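Local coordinates for protein farnesyltransferase, putative (Trypanosoma cruzi, PDB 3WCA) that probably joins two farnesyl diphosphate molecules into squalene with NAD(P)H as reductant, and holds magnesium and a thio analogue of the substrate in this crystal, at residues A[58-63]-A[130-135]; A[65-70]-A[86-91]. The protein carries 1 engineered substitution. One frame throughout, in Å; residues are numbered along the deposited sequence.

Overall arrangement
Going from the N terminus, helix 51-72 comes early and supplies the first segment of both contacts. Its last turns, 65-70, meet the loop after helix 78-84 in contact 2, which closes a short excursion of 15 residues through that helix. The chain then runs on through helices 105-112 and 115-122 into helix 126-147, where contact 1 brings 130-135 against 58-63 and closes a loop of 66 residues. Contact 2 is therefore nested inside contact 1. The centres of the two contacts lie about 10 Å apart, and the contacts touch each other. Helix 51-72 is thus packed by helix 126-147 at 58-63 and by the 86-91 loop further along, toward its magnesium-binding end.

Contact 1 of 2, residues A[58-63]-A[130-135]; sequences CIFYLV and DVISGI
Phe60 sets its CB and ring atom CD1 against Ile132, which meets the ring obliquely, and its CE1 and CZ against Ile135 one turn on. At the base of the side chain, Phe60 CB sits 3.9 Å from Ile132 CD1. Farther out, Phe60 CD1 is equally distant, at 4.0 Å, from CG1 and CG2 of Ile132, so both branches of the isoleucine are used. The first torsion of Phe60 (chi1 175°, CG anti to the backbone N) directs the ring at Ile135, whose CB lies 3.9 Å from Phe60 CE1. Ile135 CG2 comes in at the ring edge and in its plane, 3.9 Å from Phe60 CZ. The same CG2 of Ile132 that touches Phe60 also meets Val63 CG2 at 4.2 Å, the two side chains crossing obliquely; Ile132 is thus shared between residues a turn apart on helix 51-72. The segments run nearly parallel, at 16° between their directions, their axes approaching to 10.1 Å, a spacing filled by these branched and aromatic side chains.

Helix 154-179 adds Leu172 and Leu175 against Phe60 and Leu167 against Ile135, making this a three-helix junction in the all-helical fold of the squalene/phytoene synthase family. The next residue, Tyr61, touches the bound farnesyl thiodiphosphate and stacks on Phe42, while the side chain of Phe60 stays about 7 Å from the ligand. The contact therefore belongs to the layer behind the pocket wall. All four touching residues are buried, and what meets between the helices is carbon on carbon. Cohesion must come from van der Waals fit and exclusion of water, with no directional polar bond between the segments to set their spacing.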
ATOM      1  N   CYS A  58      -4.997   6.365 -12.883  1.00 28.57           N
ATOM      2  CA  CYS A  58      -5.045   7.636 -12.167  1.00 30.19           C
ATOM      3  C   CYS A  58      -6.426   7.918 -11.569  1.00 31.14           C
ATOM      4  O   CYS A  58      -6.542   8.409 -10.442  1.00 31.10           O
ATOM      5  CB  CYS A  58      -4.666   8.789 -13.085  1.00 26.44           C
ATOM      6  SG  CYS A  58      -4.969  10.377 -12.327  1.00 32.17           S
ATOM      7  N   ILE A  59      -7.470   7.621 -12.337  1.00 32.10           N
ATOM      8  CA  ILE A  59      -8.840   7.836 -11.881  1.00 33.64           C
ATOM      9  C   ILE A  59      -9.188   6.836 -10.781  1.00 32.58           C
ATOM     10  O   ILE A  59      -9.888   7.167  -9.823  1.00 33.99           O
ATOM     11  CB  ILE A  59      -9.839   7.676 -13.045  1.00 33.42           C
ATOM     12  CG1 ILE A  59      -9.506   8.679 -14.141  1.00 34.70           C
ATOM     13  CG2 ILE A  59     -11.273   7.873 -12.545  1.00 33.01           C
ATOM     14  CD1 ILE A  59      -9.329  10.099 -13.620  1.00 39.43           C
ATOM     15  N   PHE A  60      -8.708   5.609 -10.956  1.00 30.99           N
ATOM     16  CA  PHE A  60      -8.905   4.529 -10.003  1.00 31.50           C
ATOM     17  C   PHE A  60      -8.352   4.952  -8.643  1.00 34.78           C
ATOM     18  O   PHE A  60      -9.009   4.801  -7.606  1.00 36.44           O
ATOM     19  CB  PHE A  60      -8.165   3.288 -10.503  1.00 30.28           C
ATOM     20  CG  PHE A  60      -8.178   2.134  -9.548  1.00 30.03           C
ATOM     21  CD1 PHE A  60      -9.335   1.809  -8.836  1.00 29.92           C
ATOM     22  CD2 PHE A  60      -7.062   1.297  -9.440  1.00 29.74           C
ATOM     23  CE1 PHE A  60      -9.387   0.656  -8.037  1.00 29.21           C
ATOM     24  CE2 PHE A  60      -7.101   0.147  -8.649  1.00 28.46           C
ATOM     25  CZ  PHE A  60      -8.276  -0.179  -7.944  1.00 27.60           C
ATOM     26  N   TYR A  61      -7.135   5.488  -8.667  1.00 34.07           N
ATOM     27  CA  TYR A  61      -6.461   5.948  -7.466  1.00 33.72           C
ATOM     28  C   TYR A  61      -7.193   7.095  -6.785  1.00 31.98           C
ATOM     29  O   TYR A  61      -7.272   7.139  -5.562  1.00 31.90           O
ATOM     30  CB  TYR A  61      -5.034   6.388  -7.799  1.00 37.90           C
ATOM     31  CG  TYR A  61      -4.329   7.074  -6.652  1.00 42.46           C
ATOM     32  CD1 TYR A  61      -3.581   6.349  -5.725  1.00 42.94           C
ATOM     33  CD2 TYR A  61      -4.453   8.452  -6.469  1.00 45.45           C
ATOM     34  CE1 TYR A  61      -2.972   6.981  -4.636  1.00 46.10           C
ATOM     35  CE2 TYR A  61      -3.857   9.094  -5.386  1.00 48.86           C
ATOM     36  CZ  TYR A  61      -3.120   8.355  -4.472  1.00 49.41           C
ATOM     37  OH  TYR A  61      -2.564   9.005  -3.390  1.00 48.07           O
ATOM     38  N   LEU A  62      -7.719   8.034  -7.558  1.00 30.60           N
ATOM     39  CA  LEU A  62      -8.406   9.164  -6.948  1.00 31.68           C
ATOM     40  C   LEU A  62      -9.730   8.751  -6.308  1.00 32.90           C
ATOM     41  O   LEU A  62     -10.119   9.276  -5.263  1.00 34.33           O
ATOM     42  CB  LEU A  62      -8.612  10.271  -7.976  1.00 31.13           C
ATOM     43  CG  LEU A  62      -7.313  10.968  -8.417  1.00 31.40           C
ATOM     44  CD1 LEU A  62      -7.602  11.945  -9.564  1.00 31.25           C
ATOM     45  CD2 LEU A  62      -6.708  11.712  -7.230  1.00 28.41           C
ATOM     46  N   VAL A  63     -10.422   7.801  -6.925  1.00 32.88           N
ATOM     47  CA  VAL A  63     -11.672   7.319  -6.361  1.00 33.39           C
ATOM     48  C   VAL A  63     -11.386   6.747  -4.965  1.00 34.30           C
ATOM     49  O   VAL A  63     -12.028   7.133  -3.988  1.00 33.14           O
ATOM     50  CB  VAL A  63     -12.302   6.217  -7.250  1.00 33.54           C
ATOM     51  CG1 VAL A  63     -13.393   5.483  -6.484  1.00 35.45           C
ATOM     52  CG2 VAL A  63     -12.878   6.841  -8.515  1.00 30.20           C
ATOM     53  N   ASP A 130     -15.991  -0.740 -14.712  1.00 41.52           N
ATOM     54  CA  ASP A 130     -16.503  -1.818 -13.861  1.00 41.76           C
ATOM     55  C   ASP A 130     -15.511  -2.316 -12.811  1.00 39.87           C
ATOM     56  O   ASP A 130     -15.899  -2.640 -11.682  1.00 37.85           O
ATOM     57  CB  ASP A 130     -16.974  -3.003 -14.723  1.00 43.91           C
ATOM     58  CG  ASP A 130     -18.178  -2.656 -15.604  1.00 44.54           C
ATOM     59  OD1 ASP A 130     -18.747  -1.548 -15.455  1.00 44.62           O
ATOM     60  OD2 ASP A 130     -18.552  -3.506 -16.443  1.00 44.10           O
ATOM     61  N   VAL A 131     -14.239  -2.397 -13.184  1.00 37.47           N
ATOM     62  CA  VAL A 131     -13.218  -2.845 -12.250  1.00 35.34           C
ATOM     63  C   VAL A 131     -13.163  -1.831 -11.109  1.00 36.61           C
ATOM     64  O   VAL A 131     -13.230  -2.189  -9.926  1.00 37.21           O
ATOM     65  CB  VAL A 131     -11.847  -2.945 -12.956  1.00 36.32           C
ATOM     66  CG1 VAL A 131     -10.732  -3.142 -11.940  1.00 30.82           C
ATOM     67  CG2 VAL A 131     -11.871  -4.111 -13.944  1.00 30.87           C
ATOM     68  N   ILE A 132     -13.083  -0.560 -11.488  1.00 36.11           N
ATOM     69  CA  ILE A 132     -13.006   0.552 -10.551  1.00 35.60           C
ATOM     70  C   ILE A 132     -14.226   0.634  -9.636  1.00 38.13           C
ATOM     71  O   ILE A 132     -14.099   0.783  -8.418  1.00 36.50           O
ATOM     72  CB  ILE A 132     -12.845   1.887 -11.323  1.00 34.73           C
ATOM     73  CG1 ILE A 132     -11.555   1.832 -12.165  1.00 37.32           C
ATOM     74  CG2 ILE A 132     -12.838   3.071 -10.349  1.00 31.54           C
ATOM     75  CD1 ILE A 132     -11.226   3.127 -12.912  1.00 34.60           C
ATOM     76  N   SER A 133     -15.411   0.534 -10.225  1.00 38.68           N
ATOM     77  CA  SER A 133     -16.640   0.605  -9.446  1.00 38.28           C
ATOM     78  C   SER A 133     -16.706  -0.587  -8.503  1.00 35.92           C
ATOM     79  O   SER A 133     -17.128  -0.462  -7.349  1.00 36.44           O
ATOM     80  CB  SER A 133     -17.851   0.599 -10.386  1.00 40.35           C
ATOM     81  OG  SER A 133     -19.025   0.954  -9.691  1.00 45.62           O
ATOM     82  N   GLY A 134     -16.261  -1.737  -9.001  1.00 34.33           N
ATOM     83  CA  GLY A 134     -16.291  -2.958  -8.211  1.00 34.57           C
ATOM     84  C   GLY A 134     -15.353  -2.957  -7.019  1.00 35.85           C
ATOM     85  O   GLY A 134     -15.712  -3.436  -5.934  1.00 34.55           O
ATOM     86  N   ILE A 135     -14.142  -2.439  -7.218  1.00 34.26           N
ATOM     87  CA  ILE A 135     -13.158  -2.385  -6.145  1.00 32.04           C
ATOM     88  C   ILE A 135     -13.554  -1.301  -5.155  1.00 31.30           C
ATOM     89  O   ILE A 135     -13.412  -1.476  -3.952  1.00 33.44           O
ATOM     90  CB  ILE A 135     -11.732  -2.087  -6.689  1.00 32.75           C
ATOM     91  CG1 ILE A 135     -11.301  -3.192  -7.661  1.00 32.55           C
ATOM     92  CG2 ILE A 135     -10.737  -2.007  -5.538  1.00 31.24           C
ATOM     93  CD1 ILE A 135     -11.283  -4.573  -7.053  1.00 30.84           C
TER

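Contact 2 of 2, residues A[65-70]-A[86-91]; sequences RALDTV and PKFHEH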
ATOM      1  N   ARG A  65      -8.819   7.251  -3.178  1.00 35.82           N
ATOM      2  CA  ARG A  65      -8.246   8.300  -2.360  1.00 36.47           C
ATOM      3  C   ARG A  65      -9.373   9.096  -1.715  1.00 36.77           C
ATOM      4  O   ARG A  65      -9.244   9.580  -0.589  1.00 37.67           O
ATOM      5  CB  ARG A  65      -7.389   9.216  -3.220  1.00 39.90           C
ATOM      6  CG  ARG A  65      -6.709  10.292  -2.431  1.00 45.16           C
ATOM      7  CD  ARG A  65      -5.833   9.698  -1.343  1.00 50.85           C
ATOM      8  NE  ARG A  65      -5.264  10.760  -0.528  1.00 57.98           N
ATOM      9  CZ  ARG A  65      -4.269  10.594   0.331  1.00 63.12           C
ATOM     10  NH1 ARG A  65      -3.724   9.392   0.494  1.00 65.36           N
ATOM     11  NH2 ARG A  65      -3.816  11.636   1.016  1.00 64.64           N
ATOM     12  N   ALA A  66     -10.469   9.254  -2.444  1.00 33.95           N
ATOM     13  CA  ALA A  66     -11.626   9.959  -1.909  1.00 35.63           C
ATOM     14  C   ALA A  66     -12.159   9.135  -0.727  1.00 35.40           C
ATOM     15  O   ALA A  66     -12.392   9.680   0.353  1.00 36.57           O
ATOM     16  CB  ALA A  66     -12.702  10.104  -2.988  1.00 35.28           C
ATOM     17  N   LEU A  67     -12.335   7.825  -0.926  1.00 34.92           N
ATOM     18  CA  LEU A  67     -12.820   6.955   0.151  1.00 36.23           C
ATOM     19  C   LEU A  67     -11.947   7.112   1.382  1.00 38.77           C
ATOM     20  O   LEU A  67     -12.444   7.275   2.508  1.00 37.89           O
ATOM     21  CB  LEU A  67     -12.767   5.477  -0.242  1.00 34.08           C
ATOM     22  CG  LEU A  67     -13.727   4.927  -1.285  1.00 36.83           C
ATOM     23  CD1 LEU A  67     -13.484   3.427  -1.443  1.00 34.15           C
ATOM     24  CD2 LEU A  67     -15.151   5.211  -0.851  1.00 35.09           C
ATOM     25  N   ASP A  68     -10.639   7.029   1.162  1.00 39.07           N
ATOM     26  CA  ASP A  68      -9.684   7.135   2.246  1.00 40.77           C
ATOM     27  C   ASP A  68      -9.868   8.433   3.016  1.00 39.58           C
ATOM     28  O   ASP A  68      -9.767   8.458   4.241  1.00 38.92           O
ATOM     29  CB  ASP A  68      -8.258   7.060   1.708  1.00 45.08           C
ATOM     30  CG  ASP A  68      -7.235   7.081   2.808  1.00 47.68           C
ATOM     31  OD1 ASP A  68      -7.175   6.094   3.570  1.00 51.35           O
ATOM     32  OD2 ASP A  68      -6.504   8.086   2.925  1.00 50.00           O
ATOM     33  N   THR A  69     -10.137   9.509   2.289  1.00 38.44           N
ATOM     34  CA  THR A  69     -10.326  10.814   2.900  1.00 40.14           C
ATOM     35  C   THR A  69     -11.532  10.821   3.849  1.00 40.56           C
ATOM     36  O   THR A  69     -11.507  11.479   4.891  1.00 36.88           O
ATOM     37  CB  THR A  69     -10.482  11.896   1.811  1.00 40.16           C
ATOM     38  OG1 THR A  69      -9.266  11.973   1.058  1.00 41.15           O
ATOM     39  CG2 THR A  69     -10.764  13.249   2.423  1.00 40.45           C
ATOM     40  N   VAL A  70     -12.585  10.088   3.497  1.00 41.02           N
ATOM     41  CA  VAL A  70     -13.756  10.023   4.367  1.00 41.83           C
ATOM     42  C   VAL A  70     -13.429   9.151   5.590  1.00 42.74           C
ATOM     43  O   VAL A  70     -13.708   9.526   6.730  1.00 43.41           O
ATOM     44  CB  VAL A  70     -14.980   9.434   3.625  1.00 42.07           C
ATOM     45  CG1 VAL A  70     -16.147   9.260   4.598  1.00 39.98           C
ATOM     46  CG2 VAL A  70     -15.387  10.353   2.484  1.00 41.74           C
ATOM     47  N   PRO A  86     -20.668   3.174   1.766  1.00 40.02           N
ATOM     48  CA  PRO A  86     -21.282   2.089   0.986  1.00 38.96           C
ATOM     49  C   PRO A  86     -21.856   2.461  -0.372  1.00 38.89           C
ATOM     50  O   PRO A  86     -21.929   1.621  -1.268  1.00 41.17           O
ATOM     51  CB  PRO A  86     -22.348   1.547   1.934  1.00 38.55           C
ATOM     52  CG  PRO A  86     -21.720   1.762   3.277  1.00 38.43           C
ATOM     53  CD  PRO A  86     -21.200   3.179   3.140  1.00 37.93           C
ATOM     54  N   LYS A  87     -22.273   3.705  -0.535  1.00 39.22           N
ATOM     55  CA  LYS A  87     -22.821   4.112  -1.818  1.00 42.16           C
ATOM     56  C   LYS A  87     -21.881   5.055  -2.557  1.00 42.12           C
ATOM     57  O   LYS A  87     -22.284   5.764  -3.477  1.00 40.96           O
ATOM     58  CB  LYS A  87     -24.203   4.761  -1.637  1.00 44.63           C
ATOM     59  CG  LYS A  87     -24.272   5.895  -0.620  1.00 48.28           C
ATOM     60  CD  LYS A  87     -25.650   6.559  -0.665  1.00 48.31           C
ATOM     61  CE  LYS A  87     -25.714   7.812   0.200  1.00 49.96           C
ATOM     62  NZ  LYS A  87     -25.811   7.507   1.650  1.00 48.65           N
ATOM     63  N   PHE A  88     -20.613   5.044  -2.166  1.00 42.92           N
ATOM     64  CA  PHE A  88     -19.649   5.908  -2.810  1.00 41.52           C
ATOM     65  C   PHE A  88     -19.503   5.521  -4.264  1.00 41.30           C
ATOM     66  O   PHE A  88     -19.439   6.382  -5.130  1.00 42.60           O
ATOM     67  CB  PHE A  88     -18.290   5.815  -2.130  1.00 42.43           C
ATOM     68  CG  PHE A  88     -17.462   7.050  -2.291  1.00 41.26           C
ATOM     69  CD1 PHE A  88     -17.684   8.156  -1.473  1.00 41.41           C
ATOM     70  CD2 PHE A  88     -16.467   7.117  -3.261  1.00 41.41           C
ATOM     71  CE1 PHE A  88     -16.922   9.315  -1.620  1.00 41.75           C
ATOM     72  CE2 PHE A  88     -15.700   8.268  -3.415  1.00 40.12           C
ATOM     73  CZ  PHE A  88     -15.929   9.370  -2.590  1.00 39.42           C
ATOM     74  N   HIS A  89     -19.458   4.222  -4.530  1.00 43.49           N
ATOM     75  CA  HIS A  89     -19.315   3.733  -5.896  1.00 46.89           C
ATOM     76  C   HIS A  89     -20.471   4.164  -6.799  1.00 48.69           C
ATOM     77  O   HIS A  89     -20.297   4.306  -8.009  1.00 51.02           O
ATOM     78  CB  HIS A  89     -19.200   2.207  -5.908  1.00 48.09           C
ATOM     79  CG  HIS A  89     -20.496   1.496  -5.666  1.00 51.02           C
ATOM     80  ND1 HIS A  89     -21.228   1.652  -4.508  1.00 53.67           N
ATOM     81  CD2 HIS A  89     -21.188   0.620  -6.433  1.00 51.14           C
ATOM     82  CE1 HIS A  89     -22.315   0.902  -4.572  1.00 52.69           C
ATOM     83  NE2 HIS A  89     -22.313   0.265  -5.730  1.00 52.34           N
ATOM     84  N   GLU A  90     -21.651   4.376  -6.220  1.00 49.51           N
ATOM     85  CA  GLU A  90     -22.803   4.790  -7.015  1.00 51.43           C
ATOM     86  C   GLU A  90     -22.615   6.183  -7.603  1.00 51.04           C
ATOM     87  O   GLU A  90     -23.121   6.475  -8.684  1.00 52.65           O
ATOM     88  CB  GLU A  90     -24.088   4.738  -6.172  1.00 52.27           C
ATOM     89  CG  GLU A  90     -24.489   3.311  -5.792  1.00 56.97           C
ATOM     90  CD  GLU A  90     -25.717   3.233  -4.898  1.00 58.01           C
ATOM     91  OE1 GLU A  90     -26.015   2.120  -4.403  1.00 58.42           O
ATOM     92  OE2 GLU A  90     -26.381   4.274  -4.693  1.00 58.11           O
ATOM     93  N   HIS A  91     -21.870   7.034  -6.904  1.00 50.14           N
ATOM     94  CA  HIS A  91     -21.632   8.394  -7.373  1.00 50.14           C
ATOM     95  C   HIS A  91     -20.765   8.469  -8.632  1.00 49.29           C
ATOM     96  O   HIS A  91     -20.711   9.505  -9.296  1.00 48.32           O
ATOM     97  CB  HIS A  91     -20.992   9.221  -6.263  1.00 52.41           C
ATOM     98  CG  HIS A  91     -21.744   9.172  -4.971  1.00 54.96           C
ATOM     99  ND1 HIS A  91     -23.116   9.271  -4.907  1.00 55.64           N
ATOM    100  CD2 HIS A  91     -21.315   9.050  -3.693  1.00 54.39           C
ATOM    101  CE1 HIS A  91     -23.501   9.210  -3.645  1.00 56.16           C
ATOM    102  NE2 HIS A  91     -22.428   9.077  -2.889  1.00 55.19           N
TER
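The carbonyl oxygen of Arg65 is gripped twice by Thr69: by its backbone N at 3.0 Å, and by its hydroxyl OG1, the donor, at 2.9 Å. The two donors approach from opposite faces of the carbonyl plane, OG1 tilted out of it with a C=O...OG1 angle of 147°. The hydroxyl is thereby tied back to its own helix, and Glu107 adds a weak hydrogen bond to OG1 and a salt bridge to Arg65 NH2. These groups and Asp68 occupy one side of the helix; Phe88 of 86-91 packs on another.

There the ring of Phe88 packs against two neighbours in sequence, both on the same side of its plane. Its CG is only roughly anti to the backbone N (chi1 -154°), a turn that directs the ring at Ala66 and Leu67. Leu67 CD2 bears on its root, 3.3 Å from Phe88 CG and 3.4 Å from Phe88 CB, while Ala66 CB meets the outer corner at Phe88 CZ, 3.3 Å away. Both methyls come at the ring obliquely, and these carbon-carbon distances are tight. The side chains of Leu67 and Phe88 run alongside each other, pointing opposite ways.

This part of helix 51-72 carries the aspartate-rich motif of the family, in which Asp68, Glu71 and Asp72 bind magnesium. Leu67, immediately before Asp68, turns its side chain to Phe88 and stays about 9 Å from the magnesium at the nearest atoms. Trp97 meets the Phe88 ring with planes at about 80°, and Leu111 of helix 105-112 touches both Phe88 and Ala66. Within 86-91, the backbone carbonyl O of Lys87 sits 3.3 Å above the plane of the His91 ring, over its centre.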